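Local coordinates for PILD processed protein (Shewanella oneidensis, PDB 4D40) that probably serves as a structural subunit of type IV pili, the cell-surface filaments that many bacteria use in adhesion, at residues K2-L13 against R64-L74. Residues are numbered along the deposited sequence; the frame is centred on the assembly and turned at random.
Sequences KQGRRFDAQQYL and RQSDPCGTLSL
In the globular part of this type IV pilin, helix 2-27 packs on an antiparallel sheet, its first turns running nearly parallel to strand 72-74 (20°), and R6, A9 and L13 face that strand and its preceding loop. R6 and D67 tie the loop to the helix by a salt bridge, their side chains crossing at about a right angle. R6 comes side-on with two nitrogens: NH2 hydrogen-bonds to D67 OD1 at 3.0 Å, on its syn lone pair, and NE to D67 OD2 at 3.0 Å. Carboxylate and guanidinium planes stand 54° apart, so the NE bond is tilted while the NH2 bond lies near the guanidinium plane. With its CG anti to the backbone N (chi1 -178°), D67 also directs OD2 at the backbone N of C69, 3.0 Å away, closing an Asx turn. R6 NE and C69 N reach OD2 from opposite faces of the carboxylate, so one aspartate both shapes its turn and pairs with the helix. Over the centre of one guanidinium face sits C69 SG, 3.5 Å from R6 CZ; C69 is disulfide-bonded to C86, whose backbone O accepts from R6 NH1. The flat guanidinium on a long, bent chain suits this buried junction.

Nearer the start of the helix, the amide of Q65 suits its place by carrying donor and acceptor together. NE2 donates to K2 O at 2.9 Å, and OE1 lies in the guanidinium plane of R5, accepting from NE (3.0 Å) and NH2. Further along, branched leucines fill the apolar interface: L72 CD1 meets R6 CG at 3.8 Å and the small A9 CB, and L74 CD2 packs against L13. Such helix-on-sheet packing, with a disulfide-bonded C-terminal region, is characteristic of the type IV pilin fold.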
loop_
_atom_site.group_PDB
_atom_site.type_symbol
_atom_site.label_atom_id
_atom_site.label_comp_id
_atom_site.label_asym_id
_atom_site.label_seq_id
_atom_site.Cartn_x
_atom_site.Cartn_y
_atom_site.Cartn_z
ATOM N N LYS A 2 8.814 10.754 -11.984
ATOM C CA LYS A 2 8.073 10.660 -10.731
ATOM C C LYS A 2 6.723 9.964 -10.915
ATOM O O LYS A 2 6.265 9.261 -10.017
ATOM C CB LYS A 2 7.880 12.047 -10.103
ATOM C CG LYS A 2 7.327 13.130 -11.009
ATOM C CD LYS A 2 7.330 14.458 -10.266
ATOM C CE LYS A 2 7.102 15.642 -11.185
ATOM N NZ LYS A 2 7.359 16.928 -10.475
ATOM N N GLN A 3 6.099 10.132 -12.075
ATOM C CA GLN A 3 4.828 9.451 -12.338
ATOM C C GLN A 3 5.031 7.932 -12.398
ATOM O O GLN A 3 4.257 7.156 -11.815
ATOM C CB GLN A 3 4.207 9.967 -13.641
ATOM C CG GLN A 3 2.737 9.618 -13.811
ATOM C CD GLN A 3 2.094 10.346 -14.975
ATOM O OE1 GLN A 3 2.646 10.391 -16.073
ATOM N NE2 GLN A 3 0.926 10.930 -14.736
ATOM N N GLY A 4 6.079 7.506 -13.094
ATOM C CA GLY A 4 6.405 6.093 -13.177
ATOM C C GLY A 4 6.666 5.484 -11.811
ATOM O O GLY A 4 6.257 4.355 -11.527
ATOM N N ARG A 5 7.347 6.238 -10.954
ATOM C CA ARG A 5 7.675 5.754 -9.622
ATOM C C ARG A 5 6.439 5.668 -8.726
ATOM O O ARG A 5 6.367 4.808 -7.850
ATOM C CB ARG A 5 8.735 6.647 -8.982
ATOM C CG ARG A 5 10.091 6.529 -9.651
ATOM C CD ARG A 5 11.163 7.175 -8.816
ATOM N NE ARG A 5 10.999 8.624 -8.733
ATOM C CZ ARG A 5 11.699 9.513 -9.434
ATOM N NH1 ARG A 5 12.633 9.124 -10.294
ATOM N NH2 ARG A 5 11.464 10.808 -9.270
ATOM N N ARG A 6 5.478 6.564 -8.942
ATOM C CA ARG A 6 4.193 6.487 -8.253
ATOM C C ARG A 6 3.497 5.185 -8.634
ATOM O O ARG A 6 2.953 4.481 -7.784
ATOM C CB ARG A 6 3.306 7.688 -8.602
ATOM C CG ARG A 6 2.009 7.765 -7.785
ATOM C CD ARG A 6 0.875 8.399 -8.582
ATOM N NE ARG A 6 1.248 9.689 -9.138
ATOM C CZ ARG A 6 0.654 10.269 -10.177
ATOM N NH1 ARG A 6 -0.365 9.681 -10.792
ATOM N NH2 ARG A 6 1.081 11.447 -10.604
ATOM N N PHE A 7 3.528 4.860 -9.921
ATOM C CA PHE A 7 2.840 3.668 -10.400
ATOM C C PHE A 7 3.574 2.409 -9.935
ATOM O O PHE A 7 2.938 1.394 -9.629
ATOM C CB PHE A 7 2.707 3.699 -11.925
ATOM C CG PHE A 7 1.772 4.772 -12.443
ATOM C CD1 PHE A 7 0.627 5.131 -11.742
ATOM C CD2 PHE A 7 2.038 5.415 -13.638
ATOM C CE1 PHE A 7 -0.223 6.111 -12.219
ATOM C CE2 PHE A 7 1.189 6.400 -14.123
ATOM C CZ PHE A 7 0.056 6.744 -13.414
ATOM N N ASP A 8 4.903 2.477 -9.868
ATOM C CA ASP A 8 5.700 1.395 -9.285
ATOM C C ASP A 8 5.279 1.123 -7.845
ATOM O O ASP A 8 5.137 -0.026 -7.430
ATOM C CB ASP A 8 7.194 1.729 -9.309
ATOM C CG ASP A 8 7.804 1.621 -10.691
ATOM O OD1 ASP A 8 7.191 0.997 -11.586
ATOM O OD2 ASP A 8 8.914 2.162 -10.872
ATOM N N ALA A 9 5.106 2.192 -7.077
ATOM C CA ALA A 9 4.679 2.069 -5.688
ATOM C C ALA A 9 3.290 1.450 -5.602
ATOM O O ALA A 9 3.030 0.597 -4.750
ATOM C CB ALA A 9 4.703 3.432 -5.007
ATOM N N GLN A 10 2.404 1.875 -6.495
ATOM C CA GLN A 10 1.056 1.323 -6.550
ATOM C C GLN A 10 1.101 -0.175 -6.820
ATOM O O GLN A 10 0.392 -0.948 -6.177
ATOM C CB GLN A 10 0.226 2.030 -7.622
ATOM C CG GLN A 10 -0.211 3.426 -7.217
ATOM C CD GLN A 10 -0.872 4.205 -8.333
ATOM O OE1 GLN A 10 -1.365 3.638 -9.312
ATOM N NE2 GLN A 10 -0.887 5.526 -8.190
ATOM N N GLN A 11 1.945 -0.580 -7.760
ATOM C CA GLN A 11 2.060 -1.989 -8.113
ATOM C C GLN A 11 2.529 -2.808 -6.923
ATOM O O GLN A 11 2.108 -3.945 -6.743
ATOM C CB GLN A 11 3.021 -2.171 -9.284
ATOM C CG GLN A 11 2.457 -1.721 -10.616
ATOM C CD GLN A 11 3.464 -1.851 -11.743
ATOM O OE1 GLN A 11 4.450 -1.116 -11.797
ATOM N NE2 GLN A 11 3.224 -2.795 -12.643
ATOM N N TYR A 12 3.380 -2.211 -6.094
ATOM C CA TYR A 12 3.934 -2.914 -4.947
ATOM C C TYR A 12 2.901 -3.022 -3.840
ATOM O O TYR A 12 2.855 -4.028 -3.134
ATOM C CB TYR A 12 5.186 -2.206 -4.437
ATOM C CG TYR A 12 5.871 -2.912 -3.293
ATOM C CD1 TYR A 12 6.338 -4.205 -3.435
ATOM C CD2 TYR A 12 6.070 -2.277 -2.074
ATOM C CE1 TYR A 12 6.971 -4.856 -2.399
ATOM C CE2 TYR A 12 6.708 -2.921 -1.032
ATOM C CZ TYR A 12 7.157 -4.211 -1.201
ATOM O OH TYR A 12 7.797 -4.861 -0.172
ATOM N N LEU A 13 2.084 -1.984 -3.681
ATOM C CA LEU A 13 0.977 -2.038 -2.725
ATOM C C LEU A 13 0.027 -3.157 -3.120
ATOM O O LEU A 13 -0.493 -3.865 -2.258
ATOM C CB LEU A 13 0.232 -0.708 -2.661
ATOM C CG LEU A 13 1.030 0.465 -2.074
ATOM C CD1 LEU A 13 0.261 1.760 -2.234
ATOM C CD2 LEU A 13 1.336 0.221 -0.623
ATOM N N ARG A 64 12.393 13.345 -1.938
ATOM C CA ARG A 64 12.980 13.096 -3.252
ATOM C C ARG A 64 11.938 12.752 -4.320
ATOM O O ARG A 64 12.271 12.622 -5.496
ATOM C CB ARG A 64 14.000 11.960 -3.153
ATOM C CG ARG A 64 15.104 12.227 -2.147
ATOM C CD ARG A 64 16.011 11.029 -1.958
ATOM N NE ARG A 64 16.752 11.125 -0.701
ATOM C CZ ARG A 64 16.351 10.604 0.458
ATOM N NH1 ARG A 64 15.210 9.924 0.540
ATOM N NH2 ARG A 64 17.100 10.757 1.541
ATOM N N GLN A 65 10.682 12.611 -3.905
ATOM C CA GLN A 65 9.610 12.193 -4.799
ATOM C C GLN A 65 8.499 13.239 -4.789
ATOM O O GLN A 65 7.545 13.133 -4.026
ATOM C CB GLN A 65 9.095 10.818 -4.366
ATOM C CG GLN A 65 7.819 10.316 -5.051
ATOM C CD GLN A 65 7.981 10.039 -6.533
ATOM O OE1 GLN A 65 9.050 10.221 -7.108
ATOM N NE2 GLN A 65 6.900 9.584 -7.161
ATOM N N SER A 66 8.634 14.248 -5.642
ATOM C CA SER A 66 7.760 15.416 -5.594
ATOM C C SER A 66 6.532 15.187 -6.450
ATOM O O SER A 66 6.341 15.843 -7.477
ATOM C CB SER A 66 8.501 16.669 -6.060
ATOM O OG SER A 66 8.963 16.514 -7.391
ATOM N N ASP A 67 5.695 14.257 -6.006
ATOM C CA ASP A 67 4.541 13.829 -6.774
ATOM C C ASP A 67 3.238 14.370 -6.181
ATOM O O ASP A 67 3.043 14.318 -4.971
ATOM C CB ASP A 67 4.506 12.309 -6.831
ATOM C CG ASP A 67 3.372 11.804 -7.652
ATOM O OD1 ASP A 67 3.525 11.745 -8.889
ATOM O OD2 ASP A 67 2.325 11.493 -7.058
ATOM N N PRO A 68 2.336 14.889 -7.034
ATOM C CA PRO A 68 1.132 15.565 -6.527
ATOM C C PRO A 68 0.073 14.648 -5.898
ATOM O O PRO A 68 -0.893 15.161 -5.331
ATOM C CB PRO A 68 0.575 16.255 -7.777
ATOM C CG PRO A 68 1.091 15.453 -8.919
ATOM C CD PRO A 68 2.455 15.006 -8.498
ATOM N N CYS A 69 0.244 13.332 -5.980
ATOM C CA CYS A 69 -0.706 12.421 -5.347
ATOM C C CYS A 69 -0.346 12.151 -3.892
ATOM O O CYS A 69 -1.127 11.560 -3.150
ATOM C CB CYS A 69 -0.793 11.110 -6.125
ATOM S SG CYS A 69 -1.581 11.349 -7.731
ATOM N N GLY A 70 0.834 12.594 -3.481
ATOM C CA GLY A 70 1.249 12.459 -2.099
ATOM C C GLY A 70 1.232 11.025 -1.617
ATOM O O GLY A 70 1.665 10.107 -2.318
ATOM N N THR A 71 0.710 10.826 -0.416
ATOM C CA THR A 71 0.645 9.493 0.163
ATOM C C THR A 71 -0.442 8.662 -0.493
ATOM O O THR A 71 -1.586 9.107 -0.634
ATOM C CB THR A 71 0.395 9.558 1.675
ATOM O OG1 THR A 71 1.490 10.236 2.299
ATOM C CG2 THR A 71 0.263 8.152 2.267
ATOM N N LEU A 72 -0.068 7.447 -0.877
ATOM C CA LEU A 72 -0.979 6.504 -1.505
ATOM C C LEU A 72 -1.380 5.461 -0.485
ATOM O O LEU A 72 -0.548 5.011 0.291
ATOM C CB LEU A 72 -0.317 5.823 -2.696
ATOM C CG LEU A 72 0.439 6.729 -3.656
ATOM C CD1 LEU A 72 1.330 5.882 -4.547
ATOM C CD2 LEU A 72 -0.516 7.567 -4.478
ATOM N N SER A 73 -2.646 5.068 -0.471
ATOM C CA SER A 73 -3.036 3.974 0.403
ATOM C C SER A 73 -4.006 3.031 -0.276
ATOM O O SER A 73 -4.685 3.390 -1.240
ATOM C CB SER A 73 -3.651 4.496 1.700
ATOM O OG SER A 73 -4.913 5.082 1.471
ATOM N N LEU A 74 -4.043 1.822 0.268
ATOM C CA LEU A 74 -4.860 0.723 -0.229
ATOM C C LEU A 74 -5.302 -0.099 0.977
ATOM O O LEU A 74 -4.457 -0.523 1.762
ATOM C CB LEU A 74 -4.057 -0.126 -1.212
ATOM C CG LEU A 74 -4.678 -1.433 -1.706
ATOM C CD1 LEU A 74 -6.025 -1.159 -2.319
ATOM C CD2 LEU A 74 -3.755 -2.109 -2.714
#